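SPbeta prophage-derived uncharacterized protein YomS (Bacillus subtilis, PDB 6I5O) is of unknown function but belongs to a prophage lytic cassette, as a helix-free, mainly beta protein that assembles from five chains. Local coordinates at residues 69-72 with 77-80; 99-104 with 110-115. One frame throughout, in Å; residues are numbered along the deposited sequence.

Contact 1 of 2, residues 69-72 with 77-80; sequences SGTN and QLGS
Gly-70 and Gly-79 face each other as the hydrogen-bonded pair of an antiparallel beta hairpin, strand 65-72 turning back through a short loop into strand 78-79. Gly-70 N gives its hydrogen to Gly-79 O at 2.9 Å, and Gly-79 N answers to Gly-70 O at 3.0 Å. A third bond, Asn-72 N to Gln-77 O at 2.8 Å, is almost straight (175° at the hydrogen) and closes the mouth of the loop.

Between these bonds lies the non-hydrogen-bonded pair Thr-71 and Leu-78, whose side chains run side by side on one face of the sheet. Thr-71 sets its hydroxyl beside its own backbone N (chi1 -54°), and there OG1 lies 3.4 Å from Leu-78 CD2. This is a polar atom resting against a methyl. The other methyl, CD1, continues the extended line of the leucine chain, and Leu-78 also packs on Phe-76 of the second subunit.

Asn-72 lays its CB 3.5 Å from Gln-77 O, while CG stands anti to the backbone N (chi1 -179°). The amide thus serves the loop: OD1 accepts from Thr-74 N, an Asx turn, and ND2 makes a weak bond to Glu-87. Asp-75 repeats the device, its OD1 accepting from Gln-77 N, so that each of these two side chains takes a backbone N-H two residues further on.

At the other end Ser-69 belongs partly to the interface, where, in the conformer given, its OG hydrogen-bonds Thr-74 O of the second subunit. Within the hairpin Ser-69 CA makes a CA-H...O contact of 3.3 Å with Gly-79 O.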
# COMPACT_ATOMS: atom_id res chain seq x y z
N SER A 69 0.04 -16.75 5.76
CA SER A 69 -1.30 -16.10 5.75
C SER A 69 -1.49 -15.25 4.49
O SER A 69 -0.56 -14.59 4.01
CB SER A 69 -1.52 -15.30 6.99
OG SER A 69 -1.83 -16.15 8.07
N GLY A 70 -2.71 -15.27 4.01
CA GLY A 70 -3.20 -14.40 2.94
C GLY A 70 -4.56 -13.90 3.27
O GLY A 70 -5.07 -14.12 4.39
N THR A 71 -5.11 -13.19 2.29
CA THR A 71 -6.39 -12.46 2.44
C THR A 71 -7.42 -13.03 1.48
O THR A 71 -7.15 -13.10 0.28
CB THR A 71 -6.21 -10.97 2.25
OG1 THR A 71 -5.18 -10.51 3.15
CG2 THR A 71 -7.49 -10.21 2.50
N ASN A 72 -8.57 -13.41 2.02
CA ASN A 72 -9.68 -13.95 1.21
C ASN A 72 -10.34 -12.78 0.48
O ASN A 72 -10.78 -11.83 1.17
CB ASN A 72 -10.62 -14.72 2.12
CG ASN A 72 -11.79 -15.37 1.46
OD1 ASN A 72 -12.31 -14.88 0.45
ND2 ASN A 72 -12.26 -16.50 2.01
N GLN A 77 -11.13 -11.80 5.04
CA GLN A 77 -10.63 -12.55 6.21
C GLN A 77 -9.19 -13.02 5.94
O GLN A 77 -8.79 -13.29 4.79
CB GLN A 77 -11.57 -13.72 6.51
CG GLN A 77 -12.92 -13.21 7.05
CD GLN A 77 -12.81 -12.39 8.33
OE1 GLN A 77 -12.42 -12.91 9.40
NE2 GLN A 77 -13.08 -11.09 8.22
N LEU A 78 -8.43 -13.11 7.00
CA LEU A 78 -7.04 -13.56 6.95
C LEU A 78 -7.01 -15.04 7.28
O LEU A 78 -7.79 -15.51 8.11
CB LEU A 78 -6.20 -12.77 7.98
CG LEU A 78 -6.35 -11.26 7.85
CD1 LEU A 78 -5.51 -10.55 8.89
CD2 LEU A 78 -5.99 -10.81 6.46
N GLY A 79 -6.10 -15.75 6.67
CA GLY A 79 -5.91 -17.16 7.03
C GLY A 79 -4.74 -17.80 6.33
O GLY A 79 -4.28 -17.33 5.33
N SER A 80 -4.29 -18.91 6.90
CA SER A 80 -3.18 -19.72 6.36
C SER A 80 -3.71 -21.06 5.85
O SER A 80 -2.89 -21.90 5.50
CB SER A 80 -2.07 -19.90 7.34
OG SER A 80 -2.54 -20.49 8.52

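Contact 2 of 2, residues 99-104 with 110-115; sequences VMFEVV and VTVKGI
Val-112 meets Phe-101 across the interior of what is effectively a beta sandwich, the sheet being curled on itself, where two strands consecutive in the chain face each other through side chains alone. No hydrogen bond joins segments 99-104 and 110-115. Their nearest alpha carbons, Phe-101 CA and Val-112 CA, are 7.5 Å apart, a spacing filled by apolar groups; a short turn carries the chain from one layer to the other, as in a beta arch.

Val-112 swings CG1 anti to its backbone N (chi1 -176°), which brings this methyl to 3.8 Å from Phe-101 CB and 4.2 Å from Phe-101 CG. The two side chains run nearly perpendicular, so the methyl presses on the root of the phenylalanine while the ring itself leads off to other partners. There it makes T-shaped stacks with Phe-20 and Phe-91 and meets Phe-56 at an inclination of about 50°.

Nearer the turn, Val-103 and Val-110 approach tip to tip. Val-110 turns CG1 into the cleft flanked by its own N and C (chi1 65°) and meets both methyls of its partner from one side, 3.9 Å from Val-103 CG2 and 4.1 Å from Val-103 CG1.

Strand 21-24 flanks the contact, with Ala-24 touching both Val-103 and Val-110 and His-21 NE2 hydrogen-bonded to Phe-101 O, while strand 51-59 hydrogen-bonds to segment 99-104 and strand 40-46 lends Val-43 to both Phe-101 and Val-112.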
# COMPACT_ATOMS: atom_id res chain seq x y z
N VAL A 99 6.49 -20.80 -3.09
CA VAL A 99 5.20 -21.00 -2.40
C VAL A 99 4.61 -22.35 -2.83
O VAL A 99 4.89 -22.82 -3.95
CB VAL A 99 4.23 -19.82 -2.64
CG1 VAL A 99 4.73 -18.55 -1.99
CG2 VAL A 99 3.97 -19.59 -4.09
N MET A 100 3.81 -22.89 -1.95
CA MET A 100 3.22 -24.23 -2.08
C MET A 100 1.83 -24.21 -1.45
O MET A 100 1.64 -23.57 -0.43
CB MET A 100 4.11 -25.25 -1.37
CG MET A 100 3.42 -26.59 -1.22
SD MET A 100 4.21 -27.70 -0.03
CE MET A 100 5.65 -27.99 -0.99
N PHE A 101 0.88 -24.88 -2.09
CA PHE A 101 -0.52 -24.98 -1.59
C PHE A 101 -0.84 -26.45 -1.45
O PHE A 101 -1.13 -27.08 -2.49
CB PHE A 101 -1.45 -24.27 -2.56
CG PHE A 101 -1.24 -22.80 -2.46
CD1 PHE A 101 -0.19 -22.17 -3.14
CD2 PHE A 101 -1.95 -22.05 -1.53
CE1 PHE A 101 0.14 -20.86 -2.87
CE2 PHE A 101 -1.65 -20.73 -1.30
CZ PHE A 101 -0.60 -20.15 -1.95
N GLU A 102 -0.74 -26.97 -0.25
CA GLU A 102 -0.83 -28.42 0.00
C GLU A 102 -2.31 -28.82 0.11
O GLU A 102 -3.05 -28.22 0.92
CB GLU A 102 -0.14 -28.77 1.31
CG GLU A 102 -0.24 -30.26 1.64
CD GLU A 102 0.59 -30.69 2.80
OE1 GLU A 102 1.35 -29.85 3.36
OE2 GLU A 102 0.64 -31.91 3.04
N VAL A 103 -2.71 -29.85 -0.65
CA VAL A 103 -4.01 -30.51 -0.43
C VAL A 103 -3.77 -31.50 0.70
O VAL A 103 -3.14 -32.56 0.46
CB VAL A 103 -4.52 -31.17 -1.72
CG1 VAL A 103 -5.78 -31.97 -1.46
CG2 VAL A 103 -4.72 -30.15 -2.82
N VAL A 104 -4.23 -31.15 1.89
CA VAL A 104 -4.08 -32.01 3.09
C VAL A 104 -5.10 -33.14 3.01
O VAL A 104 -4.80 -34.30 3.41
CB VAL A 104 -4.27 -31.17 4.36
CG1 VAL A 104 -4.32 -32.02 5.61
CG2 VAL A 104 -3.17 -30.16 4.46
N VAL A 110 -10.10 -31.12 -6.56
CA VAL A 110 -9.82 -29.71 -6.21
C VAL A 110 -8.69 -29.25 -7.11
O VAL A 110 -7.68 -29.95 -7.26
CB VAL A 110 -9.56 -29.54 -4.70
CG1 VAL A 110 -8.30 -30.24 -4.25
CG2 VAL A 110 -9.51 -28.05 -4.32
N THR A 111 -8.89 -28.07 -7.68
CA THR A 111 -7.89 -27.39 -8.53
C THR A 111 -7.36 -26.18 -7.76
O THR A 111 -8.14 -25.49 -7.07
CB THR A 111 -8.50 -27.12 -9.91
OG1 THR A 111 -8.61 -28.35 -10.63
CG2 THR A 111 -7.70 -26.14 -10.71
N VAL A 112 -6.07 -25.94 -7.90
CA VAL A 112 -5.42 -24.78 -7.20
C VAL A 112 -4.55 -24.12 -8.24
O VAL A 112 -3.54 -24.72 -8.63
CB VAL A 112 -4.65 -25.20 -5.95
CG1 VAL A 112 -4.11 -23.98 -5.24
CG2 VAL A 112 -5.52 -26.01 -5.00
N LYS A 113 -4.90 -22.88 -8.63
CA LYS A 113 -4.21 -22.20 -9.73
C LYS A 113 -3.97 -20.78 -9.33
O LYS A 113 -4.79 -20.23 -8.61
CB LYS A 113 -5.00 -22.27 -11.03
CG LYS A 113 -5.19 -23.66 -11.59
CD LYS A 113 -5.96 -23.74 -12.85
CE LYS A 113 -5.90 -25.12 -13.45
NZ LYS A 113 -6.78 -25.23 -14.65
N GLY A 114 -2.86 -20.18 -9.73
CA GLY A 114 -2.61 -18.79 -9.34
C GLY A 114 -2.26 -17.92 -10.50
O GLY A 114 -1.90 -18.38 -11.59
N ILE A 115 -2.42 -16.64 -10.25
CA ILE A 115 -1.88 -15.57 -11.13
C ILE A 115 -0.93 -14.77 -10.23
O ILE A 115 -1.28 -14.37 -9.12
CB ILE A 115 -2.99 -14.67 -11.70
CG1 ILE A 115 -3.85 -15.49 -12.66
CG2 ILE A 115 -2.40 -13.45 -12.38
CD1 ILE A 115 -5.13 -14.79 -13.10

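Followed from the N terminus, the two contacts come in series, neither nested nor crossed. Contact 1 closes first, around a loop of five residues joining strands 65-72 and 78-79; the chain then runs through strands 81-82 and 87-92 before contact 2 encloses the turn between strands 98-107 and 110-117. Their centres lie 14 Å apart and their nearest atoms about 7 Å, so they do not touch. Strand 51-59 links them by pairing with both 65-72 and 98-107, while 87-92 and 40-46 lead from 65-72 round to 110-117. Contact 1 is pairing along a curled sheet; contact 2 is side-chain packing across its interior.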